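PDB 2GLF: probable M18 family aminopeptidase 1 from Thermotoga maritima, which probably acts as a metal-dependent aminopeptidase, removing residues from the amino ends of peptides. Local coordinates for residues Leu105-Thr116 with Glu182-Thr190; Lys1-His9 with Asn343-Val351. All coordinates share one frame; numbering follows the deposited sequence.

Contact 1: residues Leu105-Thr116 with Glu182-Thr190; sequences LIEDEQIALFKT and ENLMLIAGT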
ATOM      1  N   LEU A 105     -15.016 -38.482  13.695  1.00 12.58           N
ATOM      2  CA  LEU A 105     -16.330 -38.519  13.076  1.00 12.58           C
ATOM      3  C   LEU A 105     -17.287 -37.391  13.459  1.00 12.58           C
ATOM      4  O   LEU A 105     -17.671 -37.246  14.627  1.00 12.58           O
ATOM      5  CB  LEU A 105     -17.006 -39.858  13.357  1.00 20.26           C
ATOM      6  CG  LEU A 105     -17.644 -40.592  12.172  1.00 19.50           C
ATOM      7  CD1 LEU A 105     -18.660 -41.586  12.726  1.00 19.49           C
ATOM      8  CD2 LEU A 105     -18.326 -39.619  11.216  1.00 20.52           C
ATOM      9  N   ILE A 106     -17.666 -36.603  12.454  1.00 15.55           N
ATOM     10  CA  ILE A 106     -18.609 -35.500  12.617  1.00 15.55           C
ATOM     11  C   ILE A 106     -19.541 -35.562  11.415  1.00 15.55           C
ATOM     12  O   ILE A 106     -19.243 -36.252  10.437  1.00 15.55           O
ATOM     13  CB  ILE A 106     -17.912 -34.123  12.583  1.00 11.87           C
ATOM     14  CG1 ILE A 106     -17.472 -33.789  11.152  1.00 11.87           C
ATOM     15  CG2 ILE A 106     -16.704 -34.133  13.481  1.00 11.87           C
ATOM     16  CD1 ILE A 106     -16.894 -32.394  10.991  1.00 11.87           C
ATOM     17  N   GLU A 107     -20.665 -34.855  11.489  1.00 15.55           N
ATOM     18  CA  GLU A 107     -21.595 -34.801  10.368  1.00 16.30           C
ATOM     19  C   GLU A 107     -21.871 -33.346  10.039  1.00 16.24           C
ATOM     20  O   GLU A 107     -22.050 -32.531  10.938  1.00 16.89           O
ATOM     21  CB  GLU A 107     -22.920 -35.495  10.681  1.00 28.94           C
ATOM     22  CG  GLU A 107     -23.865 -35.452   9.473  1.00 30.86           C
ATOM     23  CD  GLU A 107     -25.185 -36.169   9.684  1.00 31.53           C
ATOM     24  OE1 GLU A 107     -25.162 -37.353  10.085  1.00 35.30           O
ATOM     25  OE2 GLU A 107     -26.247 -35.552   9.429  1.00 35.36           O
ATOM     26  N   ASP A 108     -21.897 -33.017   8.754  1.00 28.43           N
ATOM     27  CA  ASP A 108     -22.164 -31.646   8.324  1.00 28.57           C
ATOM     28  C   ASP A 108     -22.870 -31.649   6.978  1.00 27.93           C
ATOM     29  O   ASP A 108     -22.440 -32.324   6.044  1.00 28.08           O
ATOM     30  CB  ASP A 108     -20.866 -30.852   8.215  1.00 43.30           C
ATOM     31  CG  ASP A 108     -21.085 -29.364   8.397  1.00 46.94           C
ATOM     32  OD1 ASP A 108     -20.197 -28.575   8.011  1.00 50.39           O
ATOM     33  OD2 ASP A 108     -22.145 -28.987   8.941  1.00 51.39           O
ATOM     34  N   GLU A 109     -23.948 -30.879   6.881  1.00 12.11           N
ATOM     35  CA  GLU A 109     -24.741 -30.810   5.660  1.00 11.17           C
ATOM     36  C   GLU A 109     -25.070 -32.209   5.147  1.00 10.72           C
ATOM     37  O   GLU A 109     -24.973 -32.493   3.950  1.00  9.85           O
ATOM     38  CB  GLU A 109     -24.017 -30.004   4.583  1.00 21.18           C
ATOM     39  CG  GLU A 109     -23.942 -28.505   4.881  1.00 22.66           C
ATOM     40  CD  GLU A 109     -25.290 -27.890   5.296  1.00 25.86           C
ATOM     41  OE1 GLU A 109     -26.331 -28.189   4.653  1.00 25.87           O
ATOM     42  OE2 GLU A 109     -25.299 -27.091   6.265  1.00 25.78           O
ATOM     43  N   GLN A 110     -25.450 -33.074   6.088  1.00  9.38           N
ATOM     44  CA  GLN A 110     -25.833 -34.449   5.811  1.00  9.33           C
ATOM     45  C   GLN A 110     -24.716 -35.329   5.250  1.00  9.33           C
ATOM     46  O   GLN A 110     -24.974 -36.297   4.528  1.00  9.33           O
ATOM     47  CB  GLN A 110     -27.043 -34.459   4.872  1.00 13.71           C
ATOM     48  CG  GLN A 110     -28.363 -34.058   5.543  1.00 15.62           C
ATOM     49  CD  GLN A 110     -28.367 -32.625   6.075  1.00 18.19           C
ATOM     50  OE1 GLN A 110     -28.337 -31.662   5.300  1.00 18.35           O
ATOM     51  NE2 GLN A 110     -28.404 -32.482   7.405  1.00 14.19           N
ATOM     52  N   ILE A 111     -23.476 -35.007   5.606  1.00 12.41           N
ATOM     53  CA  ILE A 111     -22.327 -35.775   5.140  1.00 12.20           C
ATOM     54  C   ILE A 111     -21.416 -36.188   6.296  1.00 12.58           C
ATOM     55  O   ILE A 111     -20.920 -35.344   7.037  1.00 11.80           O
ATOM     56  CB  ILE A 111     -21.501 -34.961   4.130  1.00  8.70           C
ATOM     57  CG1 ILE A 111     -22.335 -34.706   2.879  1.00  8.70           C
ATOM     58  CG2 ILE A 111     -20.221 -35.689   3.784  1.00  8.70           C
ATOM     59  CD1 ILE A 111     -21.633 -33.861   1.833  1.00  8.70           C
ATOM     60  N   ALA A 112     -21.208 -37.492   6.449  1.00 18.32           N
ATOM     61  CA  ALA A 112     -20.339 -38.000   7.502  1.00 18.46           C
ATOM     62  C   ALA A 112     -18.909 -37.624   7.119  1.00 18.83           C
ATOM     63  O   ALA A 112     -18.507 -37.788   5.967  1.00 18.42           O
ATOM     64  CB  ALA A 112     -20.481 -39.512   7.617  1.00 19.38           C
ATOM     65  N   LEU A 113     -18.139 -37.126   8.082  1.00 21.77           N
ATOM     66  CA  LEU A 113     -16.771 -36.699   7.801  1.00 21.68           C
ATOM     67  C   LEU A 113     -15.729 -37.149   8.817  1.00 21.87           C
ATOM     68  O   LEU A 113     -16.031 -37.332   9.998  1.00 23.95           O
ATOM     69  CB  LEU A 113     -16.722 -35.176   7.731  1.00 10.38           C
ATOM     70  CG  LEU A 113     -17.486 -34.458   6.633  1.00 10.00           C
ATOM     71  CD1 LEU A 113     -17.607 -32.990   6.993  1.00 10.45           C
ATOM     72  CD2 LEU A 113     -16.766 -34.646   5.314  1.00  7.03           C
ATOM     73  N   PHE A 114     -14.497 -37.313   8.352  1.00 14.99           N
ATOM     74  CA  PHE A 114     -13.396 -37.679   9.236  1.00 15.03           C
ATOM     75  C   PHE A 114     -12.453 -36.490   9.267  1.00 15.51           C
ATOM     76  O   PHE A 114     -11.815 -36.171   8.260  1.00 16.72           O
ATOM     77  CB  PHE A 114     -12.616 -38.894   8.719  1.00 10.15           C
ATOM     78  CG  PHE A 114     -13.329 -40.193   8.886  1.00 10.15           C
ATOM     79  CD1 PHE A 114     -13.587 -41.000   7.786  1.00 10.15           C
ATOM     80  CD2 PHE A 114     -13.728 -40.622  10.144  1.00 10.15           C
ATOM     81  CE1 PHE A 114     -14.231 -42.217   7.934  1.00 10.15           C
ATOM     82  CE2 PHE A 114     -14.373 -41.839  10.307  1.00 10.15           C
ATOM     83  CZ  PHE A 114     -14.626 -42.641   9.196  1.00 10.16           C
ATOM     84  N   LYS A 115     -12.376 -35.823  10.410  1.00  9.91           N
ATOM     85  CA  LYS A 115     -11.471 -34.695  10.529  1.00 10.80           C
ATOM     86  C   LYS A 115     -10.061 -35.245  10.736  1.00 10.37           C
ATOM     87  O   LYS A 115      -9.861 -36.224  11.450  1.00 11.00           O
ATOM     88  CB  LYS A 115     -11.844 -33.808  11.722  1.00 18.64           C
ATOM     89  CG  LYS A 115     -13.275 -33.317  11.742  1.00 19.23           C
ATOM     90  CD  LYS A 115     -13.445 -32.196  12.756  1.00 20.39           C
ATOM     91  CE  LYS A 115     -13.086 -30.829  12.161  1.00 26.32           C
ATOM     92  NZ  LYS A 115     -11.699 -30.722  11.613  1.00 27.88           N
ATOM     93  N   THR A 116      -9.080 -34.630  10.103  1.00 14.50           N
ATOM     94  CA  THR A 116      -7.723 -35.088  10.286  1.00 14.50           C
ATOM     95  C   THR A 116      -6.892 -33.932  10.787  1.00 14.37           C
ATOM     96  O   THR A 116      -7.382 -32.818  10.948  1.00 14.51           O
ATOM     97  CB  THR A 116      -7.103 -35.576   8.981  1.00 10.69           C
ATOM     98  OG1 THR A 116      -6.842 -34.454   8.133  1.00 10.92           O
ATOM     99  CG2 THR A 116      -8.039 -36.532   8.277  1.00 10.86           C
ATOM    100  N   GLU A 182      -7.680 -27.540   8.836  1.00 18.74           N
ATOM    101  CA  GLU A 182      -8.987 -27.874   9.392  1.00 18.40           C
ATOM    102  C   GLU A 182      -9.988 -28.424   8.375  1.00 18.47           C
ATOM    103  O   GLU A 182     -10.959 -29.084   8.749  1.00 19.56           O
ATOM    104  CB  GLU A 182      -9.592 -26.652  10.078  1.00 23.91           C
ATOM    105  CG  GLU A 182      -9.240 -26.518  11.542  1.00 24.34           C
ATOM    106  CD  GLU A 182      -9.739 -27.687  12.371  1.00 24.15           C
ATOM    107  OE1 GLU A 182     -10.912 -28.085  12.207  1.00 20.93           O
ATOM    108  OE2 GLU A 182      -8.959 -28.203  13.195  1.00 25.46           O
ATOM    109  N   ASN A 183      -9.751 -28.156   7.095  1.00 13.77           N
ATOM    110  CA  ASN A 183     -10.648 -28.624   6.048  1.00 13.39           C
ATOM    111  C   ASN A 183     -10.219 -29.927   5.390  1.00 13.65           C
ATOM    112  O   ASN A 183     -10.876 -30.391   4.468  1.00 14.40           O
ATOM    113  CB  ASN A 183     -10.820 -27.560   4.957  1.00 27.04           C
ATOM    114  CG  ASN A 183     -11.539 -26.322   5.450  1.00 26.35           C
ATOM    115  OD1 ASN A 183     -12.392 -26.398   6.329  1.00 23.09           O
ATOM    116  ND2 ASN A 183     -11.210 -25.175   4.868  1.00 27.20           N
ATOM    117  N   LEU A 184      -9.117 -30.513   5.837  1.00 14.56           N
ATOM    118  CA  LEU A 184      -8.670 -31.773   5.249  1.00 13.34           C
ATOM    119  C   LEU A 184      -9.460 -32.895   5.918  1.00 12.98           C
ATOM    120  O   LEU A 184      -8.963 -33.581   6.809  1.00 12.98           O
ATOM    121  CB  LEU A 184      -7.164 -31.957   5.471  1.00 13.09           C
ATOM    122  CG  LEU A 184      -6.337 -30.835   4.826  1.00 13.31           C
ATOM    123  CD1 LEU A 184      -4.875 -30.924   5.231  1.00 13.09           C
ATOM    124  CD2 LEU A 184      -6.486 -30.926   3.315  1.00 15.48           C
HETATM  125  N   MSE A 185     -10.706 -33.063   5.485  1.00 12.10           N
HETATM  126  CA  MSE A 185     -11.581 -34.084   6.040  1.00 12.31           C
HETATM  127  C   MSE A 185     -12.056 -35.028   4.946  1.00 12.10           C
HETATM  128  O   MSE A 185     -12.550 -34.579   3.913  1.00 12.10           O
HETATM  129  CB  MSE A 185     -12.790 -33.416   6.686  1.00 33.02           C
HETATM  130  CG  MSE A 185     -12.500 -32.009   7.174  1.00 33.65           C
HETATM  131 SE   MSE A 185     -13.937 -31.222   8.200  1.00 39.66          SE
HETATM  132  CE  MSE A 185     -15.112 -30.715   6.749  1.00 35.77           C
ATOM    133  N   LEU A 186     -11.909 -36.331   5.154  1.00 12.16           N
ATOM    134  CA  LEU A 186     -12.376 -37.269   4.140  1.00 11.90           C
ATOM    135  C   LEU A 186     -13.854 -37.543   4.366  1.00 11.58           C
ATOM    136  O   LEU A 186     -14.354 -37.461   5.493  1.00 11.78           O
ATOM    137  CB  LEU A 186     -11.597 -38.596   4.171  1.00  4.78           C
ATOM    138  CG  LEU A 186     -10.520 -38.861   5.221  1.00  4.78           C
ATOM    139  CD1 LEU A 186      -9.991 -40.268   5.038  1.00  4.78           C
ATOM    140  CD2 LEU A 186      -9.401 -37.845   5.098  1.00  4.78           C
ATOM    141  N   ILE A 187     -14.552 -37.856   3.280  1.00 16.76           N
ATOM    142  CA  ILE A 187     -15.972 -38.155   3.352  1.00 16.76           C
ATOM    143  C   ILE A 187     -16.167 -39.563   3.920  1.00 16.76           C
ATOM    144  O   ILE A 187     -15.684 -40.545   3.361  1.00 16.76           O
ATOM    145  CB  ILE A 187     -16.615 -38.053   1.958  1.00 16.80           C
ATOM    146  CG1 ILE A 187     -16.406 -36.638   1.407  1.00 15.75           C
ATOM    147  CG2 ILE A 187     -18.094 -38.377   2.041  1.00 17.08           C
ATOM    148  CD1 ILE A 187     -17.025 -36.396   0.052  1.00 16.20           C
ATOM    149  N   ALA A 188     -16.860 -39.657   5.048  1.00  7.93           N
ATOM    150  CA  ALA A 188     -17.104 -40.947   5.672  1.00  7.93           C
ATOM    151  C   ALA A 188     -18.309 -41.633   5.042  1.00  7.96           C
ATOM    152  O   ALA A 188     -18.344 -42.855   4.919  1.00  7.98           O
ATOM    153  CB  ALA A 188     -17.327 -40.768   7.161  1.00  8.63           C
ATOM    154  N   GLY A 189     -19.300 -40.841   4.645  1.00  7.02           N
ATOM    155  CA  GLY A 189     -20.485 -41.407   4.036  1.00  7.02           C
ATOM    156  C   GLY A 189     -21.520 -40.359   3.706  1.00  7.02           C
ATOM    157  O   GLY A 189     -21.374 -39.197   4.081  1.00  7.02           O
ATOM    158  N   THR A 190     -22.573 -40.773   3.003  1.00 15.96           N
ATOM    159  CA  THR A 190     -23.638 -39.857   2.618  1.00 16.19           C
ATOM    160  C   THR A 190     -25.031 -40.458   2.754  1.00 16.80           C
ATOM    161  O   THR A 190     -26.019 -39.730   2.707  1.00 17.19           O
ATOM    162  CB  THR A 190     -23.479 -39.383   1.168  1.00 15.51           C
ATOM    163  OG1 THR A 190     -23.585 -40.508   0.289  1.00 15.94           O
ATOM    164  CG2 THR A 190     -22.135 -38.705   0.968  1.00 15.35           C
TER
HETATM  165  O   HOH W   1     -26.664 -37.222   2.714  1.00 21.37           O
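Strands 111-116 and 185-189 pair antiparallel, their N-to-C directions 142° apart, and 185-189 forms an edge of this chain's six-stranded antiparallel sheet. F114 N donates to L186 O (2.9 Å) in the carbonyl plane. Two residues before F114, A112 faces both A188 and G189, a classic beta bulge. A112 N gives its bond to G189 O (2.9 Å), while A112 O receives A188 N at 2.7 Å from above its carbonyl plane, and G189 N only weakly. A type I' turn from D108 to I111 links 111-116 back to strand 97-108.

The bulge places A188 CB over one face of the F114 ring, a CH-pi contact 3.9 Å from the centroid; F100 also stacks with this ring. On the other side of the sheet, L113 CD1 meets the methyl of selenomethionine M185. K115 runs alongside that side chain, with CE 4.1 Å from SE, then bends at chi3 and chi4 until NZ reaches E182 OE1 (2.8 Å), a salt bridge from above the carboxylate plane; the other oxygen, OE2, pairs with K101. A chi1 of 72° turns the T116 hydroxyl to L184, and OG1 donates to L184 O at 2.6 Å, in the carbonyl plane.

Contact 2: residues Lys1-His9 with Asn343-Val351; sequences KMERKNVWH and NAPKLGYGV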
ATOM      1  N   LYS A   1      40.074 -34.849 -15.822  1.00 86.77           N
ATOM      2  CA  LYS A   1      39.315 -33.775 -15.119  1.00 86.65           C
ATOM      3  C   LYS A   1      38.048 -34.331 -14.467  1.00 85.82           C
ATOM      4  O   LYS A   1      37.408 -35.235 -15.010  1.00 85.41           O
ATOM      5  CB  LYS A   1      38.935 -32.671 -16.102  1.00 65.01           C
ATOM      6  CG  LYS A   1      37.925 -33.095 -17.152  1.00 66.68           C
ATOM      7  CD  LYS A   1      37.031 -31.923 -17.528  1.00 69.53           C
ATOM      8  CE  LYS A   1      36.295 -31.392 -16.296  1.00 70.76           C
ATOM      9  NZ  LYS A   1      35.430 -30.210 -16.568  1.00 73.61           N
HETATM   10  N   MSE A   2      37.683 -33.775 -13.312  1.00 57.01           N
HETATM   11  CA  MSE A   2      36.503 -34.221 -12.574  1.00 56.04           C
HETATM   12  C   MSE A   2      35.238 -34.149 -13.419  1.00 54.99           C
HETATM   13  O   MSE A   2      34.873 -33.083 -13.909  1.00 55.20           O
HETATM   14  CB  MSE A   2      36.318 -33.381 -11.317  1.00 72.44           C
HETATM   15  CG  MSE A   2      35.359 -34.002 -10.323  1.00 72.09           C
HETATM   16 SE   MSE A   2      34.903 -32.795  -8.895  1.00 74.55          SE
HETATM   17  CE  MSE A   2      33.099 -32.352  -9.458  1.00 72.96           C
ATOM     18  N   GLU A   3      34.562 -35.285 -13.556  1.00 45.04           N
ATOM     19  CA  GLU A   3      33.356 -35.391 -14.370  1.00 44.14           C
ATOM     20  C   GLU A   3      32.492 -36.552 -13.869  1.00 41.35           C
ATOM     21  O   GLU A   3      32.950 -37.692 -13.835  1.00 41.40           O
ATOM     22  CB  GLU A   3      33.786 -35.617 -15.823  1.00100.33           C
ATOM     23  CG  GLU A   3      32.717 -36.091 -16.785  1.00103.40           C
ATOM     24  CD  GLU A   3      33.292 -36.377 -18.167  1.00103.67           C
ATOM     25  OE1 GLU A   3      33.746 -35.421 -18.831  1.00108.71           O
ATOM     26  OE2 GLU A   3      33.300 -37.556 -18.583  1.00105.39           O
ATOM     27  N   ARG A   4      31.249 -36.263 -13.487  1.00 34.49           N
ATOM     28  CA  ARG A   4      30.334 -37.292 -12.972  1.00 31.52           C
ATOM     29  C   ARG A   4      29.980 -38.405 -13.958  1.00 29.31           C
ATOM     30  O   ARG A   4      30.013 -38.212 -15.173  1.00 28.74           O
ATOM     31  CB  ARG A   4      29.041 -36.646 -12.460  1.00 47.69           C
ATOM     32  CG  ARG A   4      29.191 -35.921 -11.131  1.00 46.92           C
ATOM     33  CD  ARG A   4      27.853 -35.394 -10.625  1.00 45.61           C
ATOM     34  NE  ARG A   4      27.307 -34.349 -11.486  1.00 46.89           N
ATOM     35  CZ  ARG A   4      26.177 -33.693 -11.241  1.00 47.75           C
ATOM     36  NH1 ARG A   4      25.464 -33.968 -10.157  1.00 47.84           N
ATOM     37  NH2 ARG A   4      25.762 -32.753 -12.079  1.00 49.09           N
ATOM     38  N   LYS A   5      29.637 -39.572 -13.423  1.00 24.78           N
ATOM     39  CA  LYS A   5      29.278 -40.719 -14.250  1.00 23.35           C
ATOM     40  C   LYS A   5      27.801 -41.046 -14.114  1.00 22.04           C
ATOM     41  O   LYS A   5      27.184 -40.746 -13.090  1.00 22.05           O
ATOM     42  CB  LYS A   5      30.072 -41.961 -13.838  1.00 32.56           C
ATOM     43  CG  LYS A   5      31.569 -41.844 -13.946  1.00 34.63           C
ATOM     44  CD  LYS A   5      32.218 -43.179 -13.622  1.00 40.20           C
ATOM     45  CE  LYS A   5      33.730 -43.072 -13.635  1.00 43.48           C
ATOM     46  NZ  LYS A   5      34.219 -42.521 -14.929  1.00 47.70           N
ATOM     47  N   ASN A   6      27.240 -41.679 -15.142  1.00 11.89           N
ATOM     48  CA  ASN A   6      25.840 -42.067 -15.104  1.00 11.14           C
ATOM     49  C   ASN A   6      25.745 -43.548 -14.771  1.00 11.14           C
ATOM     50  O   ASN A   6      26.262 -44.399 -15.498  1.00 11.14           O
ATOM     51  CB  ASN A   6      25.149 -41.785 -16.440  1.00 22.19           C
ATOM     52  CG  ASN A   6      23.640 -41.987 -16.368  1.00 20.92           C
ATOM     53  OD1 ASN A   6      23.154 -43.117 -16.286  1.00 19.76           O
ATOM     54  ND2 ASN A   6      22.892 -40.885 -16.383  1.00 17.45           N
ATOM     55  N   VAL A   7      25.077 -43.850 -13.665  1.00 18.27           N
ATOM     56  CA  VAL A   7      24.923 -45.227 -13.237  1.00 17.14           C
ATOM     57  C   VAL A   7      24.468 -46.173 -14.351  1.00 17.25           C
ATOM     58  O   VAL A   7      24.979 -47.286 -14.456  1.00 17.06           O
ATOM     59  CB  VAL A   7      23.954 -45.315 -12.048  1.00 11.45           C
ATOM     60  CG1 VAL A   7      23.703 -46.765 -11.679  1.00 11.45           C
ATOM     61  CG2 VAL A   7      24.546 -44.568 -10.862  1.00 11.45           C
ATOM     62  N   TRP A   8      23.528 -45.739 -15.189  1.00 28.04           N
ATOM     63  CA  TRP A   8      23.038 -46.594 -16.274  1.00 27.98           C
ATOM     64  C   TRP A   8      24.147 -47.087 -17.203  1.00 28.27           C
ATOM     65  O   TRP A   8      23.995 -48.121 -17.856  1.00 28.21           O
ATOM     66  CB  TRP A   8      21.964 -45.877 -17.108  1.00 16.70           C
ATOM     67  CG  TRP A   8      20.695 -45.604 -16.348  1.00 16.90           C
ATOM     68  CD1 TRP A   8      20.311 -44.414 -15.802  1.00 14.42           C
ATOM     69  CD2 TRP A   8      19.677 -46.553 -15.998  1.00 15.96           C
ATOM     70  NE1 TRP A   8      19.121 -44.561 -15.132  1.00 14.04           N
ATOM     71  CE2 TRP A   8      18.708 -45.863 -15.235  1.00 14.75           C
ATOM     72  CE3 TRP A   8      19.492 -47.917 -16.253  1.00 13.49           C
ATOM     73  CZ2 TRP A   8      17.565 -46.492 -14.722  1.00 14.71           C
ATOM     74  CZ3 TRP A   8      18.360 -48.542 -15.744  1.00 15.18           C
ATOM     75  CH2 TRP A   8      17.409 -47.827 -14.986  1.00 15.05           C
ATOM     76  N   HIS A   9      25.255 -46.356 -17.257  1.00 17.29           N
ATOM     77  CA  HIS A   9      26.375 -46.741 -18.108  1.00 18.10           C
ATOM     78  C   HIS A   9      27.442 -47.549 -17.368  1.00 18.25           C
ATOM     79  O   HIS A   9      28.500 -47.837 -17.926  1.00 18.83           O
ATOM     80  CB  HIS A   9      27.028 -45.500 -18.711  1.00 25.10           C
ATOM     81  CG  HIS A   9      26.173 -44.791 -19.711  1.00 25.04           C
ATOM     82  ND1 HIS A   9      26.516 -43.568 -20.245  1.00 25.59           N
ATOM     83  CD2 HIS A   9      24.999 -45.139 -20.290  1.00 25.47           C
ATOM     84  CE1 HIS A   9      25.590 -43.192 -21.110  1.00 26.60           C
ATOM     85  NE2 HIS A   9      24.660 -44.129 -21.155  1.00 26.49           N
ATOM     86  N   ASN A 343      26.630 -27.798  -7.293  1.00 18.25           N
ATOM     87  CA  ASN A 343      26.636 -28.573  -6.048  1.00 17.91           C
ATOM     88  C   ASN A 343      25.274 -29.219  -5.807  1.00 18.17           C
ATOM     89  O   ASN A 343      24.884 -29.454  -4.660  1.00 18.11           O
ATOM     90  CB  ASN A 343      26.994 -27.676  -4.857  1.00 23.71           C
ATOM     91  CG  ASN A 343      28.484 -27.375  -4.775  1.00 24.65           C
ATOM     92  OD1 ASN A 343      29.255 -28.151  -4.214  1.00 23.07           O
ATOM     93  ND2 ASN A 343      28.895 -26.249  -5.347  1.00 23.49           N
ATOM     94  N   ALA A 344      24.561 -29.503  -6.900  1.00 18.65           N
ATOM     95  CA  ALA A 344      23.237 -30.121  -6.843  1.00 17.95           C
ATOM     96  C   ALA A 344      23.243 -31.497  -7.499  1.00 17.58           C
ATOM     97  O   ALA A 344      23.899 -31.712  -8.515  1.00 17.36           O
ATOM     98  CB  ALA A 344      22.228 -29.232  -7.531  1.00  5.60           C
ATOM     99  N   PRO A 345      22.504 -32.450  -6.926  1.00 21.86           N
ATOM    100  CA  PRO A 345      22.458 -33.795  -7.496  1.00 22.54           C
ATOM    101  C   PRO A 345      21.540 -33.906  -8.706  1.00 23.73           C
ATOM    102  O   PRO A 345      20.549 -33.178  -8.817  1.00 25.13           O
ATOM    103  CB  PRO A 345      21.959 -34.634  -6.331  1.00 14.78           C
ATOM    104  CG  PRO A 345      21.003 -33.700  -5.664  1.00 14.78           C
ATOM    105  CD  PRO A 345      21.779 -32.398  -5.647  1.00 14.78           C
ATOM    106  N   LYS A 346      21.880 -34.825  -9.606  1.00 18.75           N
ATOM    107  CA  LYS A 346      21.090 -35.080 -10.809  1.00 18.50           C
ATOM    108  C   LYS A 346      20.639 -36.541 -10.737  1.00 18.12           C
ATOM    109  O   LYS A 346      21.381 -37.398 -10.235  1.00 18.46           O
ATOM    110  CB  LYS A 346      21.945 -34.876 -12.064  1.00 14.55           C
ATOM    111  CG  LYS A 346      22.588 -33.512 -12.193  1.00 17.60           C
ATOM    112  CD  LYS A 346      21.573 -32.442 -12.546  1.00 24.75           C
ATOM    113  CE  LYS A 346      22.038 -31.643 -13.753  1.00 25.41           C
ATOM    114  NZ  LYS A 346      22.224 -32.544 -14.918  1.00 24.51           N
ATOM    115  N   LEU A 347      19.434 -36.823 -11.235  1.00 11.86           N
ATOM    116  CA  LEU A 347      18.899 -38.187 -11.230  1.00 12.15           C
ATOM    117  C   LEU A 347      19.745 -39.148 -12.063  1.00 13.03           C
ATOM    118  O   LEU A 347      20.151 -38.826 -13.175  1.00 13.24           O
ATOM    119  CB  LEU A 347      17.469 -38.208 -11.774  1.00 11.98           C
ATOM    120  CG  LEU A 347      16.357 -37.556 -10.959  1.00 11.98           C
ATOM    121  CD1 LEU A 347      15.092 -37.496 -11.806  1.00 11.98           C
ATOM    122  CD2 LEU A 347      16.120 -38.349  -9.686  1.00 11.98           C
ATOM    123  N   GLY A 348      20.006 -40.330 -11.519  1.00 28.60           N
ATOM    124  CA  GLY A 348      20.784 -41.323 -12.239  1.00 28.85           C
ATOM    125  C   GLY A 348      22.290 -41.124 -12.249  1.00 28.93           C
ATOM    126  O   GLY A 348      23.004 -41.822 -12.977  1.00 29.15           O
ATOM    127  N   TYR A 349      22.788 -40.180 -11.455  1.00 14.63           N
ATOM    128  CA  TYR A 349      24.224 -39.945 -11.413  1.00 14.63           C
ATOM    129  C   TYR A 349      24.882 -40.388 -10.113  1.00 14.63           C
ATOM    130  O   TYR A 349      25.892 -39.821  -9.689  1.00 14.63           O
ATOM    131  CB  TYR A 349      24.538 -38.475 -11.718  1.00 17.11           C
ATOM    132  CG  TYR A 349      24.521 -38.195 -13.205  1.00 18.51           C
ATOM    133  CD1 TYR A 349      23.322 -38.178 -13.921  1.00 18.30           C
ATOM    134  CD2 TYR A 349      25.711 -38.044 -13.915  1.00 17.46           C
ATOM    135  CE1 TYR A 349      23.315 -38.025 -15.304  1.00 17.50           C
ATOM    136  CE2 TYR A 349      25.711 -37.893 -15.296  1.00 17.15           C
ATOM    137  CZ  TYR A 349      24.514 -37.886 -15.983  1.00 18.36           C
ATOM    138  OH  TYR A 349      24.522 -37.753 -17.350  1.00 18.73           O
ATOM    139  N   GLY A 350      24.297 -41.407  -9.491  1.00 19.64           N
ATOM    140  CA  GLY A 350      24.857 -41.955  -8.271  1.00 20.60           C
ATOM    141  C   GLY A 350      24.231 -41.559  -6.953  1.00 21.32           C
ATOM    142  O   GLY A 350      23.240 -40.834  -6.909  1.00 22.55           O
ATOM    143  N   VAL A 351      24.824 -42.059  -5.873  1.00 27.24           N
ATOM    144  CA  VAL A 351      24.360 -41.766  -4.527  1.00 26.11           C
ATOM    145  C   VAL A 351      24.814 -40.352  -4.221  1.00 25.71           C
ATOM    146  O   VAL A 351      25.888 -39.928  -4.661  1.00 25.05           O
ATOM    147  CB  VAL A 351      25.006 -42.697  -3.486  1.00 27.10           C
ATOM    148  CG1 VAL A 351      24.174 -42.715  -2.224  1.00 25.90           C
ATOM    149  CG2 VAL A 351      25.155 -44.084  -4.054  1.00 27.10           C
TER
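N6 lies across one face of the Y349 ring, at the type II beta turn K346-Y349 that receives the irregular N-terminal segment. N6 CB sits 4.2 Å from the ring centroid and 20° off its normal, a CH-pi contact offset toward the rim. The amide plane stands 81° from the ring plane, so the amide is upright rather than stacked, with ND2 its nearer end, beside CE1 and CZ. N6 CG is anti to the backbone N (chi1 -171°), which also leaves OD1 placed to accept W8 N at 2.9 Å, an Asx turn.

R4 approaches the same ring at its edge, CB being 3.9 Å from Y349 CD2. An alanine in place of Y349 would be likely to leave a gap beside N6 CB and ND2 and take away the edge on which R4 CB packs. Farther out, the R4 chain bends at chi3 and crosses K346 at about a right angle, its NH2 lying 3.3 Å from K346 CG. R4 NH1 donates to A344 O (3.2 Å), with the acceptor tilted out of the guanidinium plane. The K346 ammonium is nearby, but NZ bonds to Q110 OE1 of a neighbouring subunit.

D435 holds the turn and the residue after it, its carboxylate accepting G348 N and G350 N. V7 CG2 packs against the backbone of G350 (3.5 Å to its N), and V7 N closes the contact with a hydrogen bond of 3.0 Å to G348 O.

Overall arrangement
Contacts 1 and 2 lie on opposite sides of the chain's centre, their own centres 47 Å apart and their nearest atoms about 27 Å apart, so within one chain they do not touch. In sequence, contact 1 is nested inside the long loop closed by contact 2. They are related through the dodecamer: both reach a neighbouring copy, where E109 in the turn of 105-116 forms a salt bridge with K346 of the other subunit, a residue of its contact 2. Neither contact supplies a ligand to the two-metal site, where H92, D249 and D326 bind one manganese and D249, E279 and H425 the other; the P345 side chain is about 14 Å from a bound manganese.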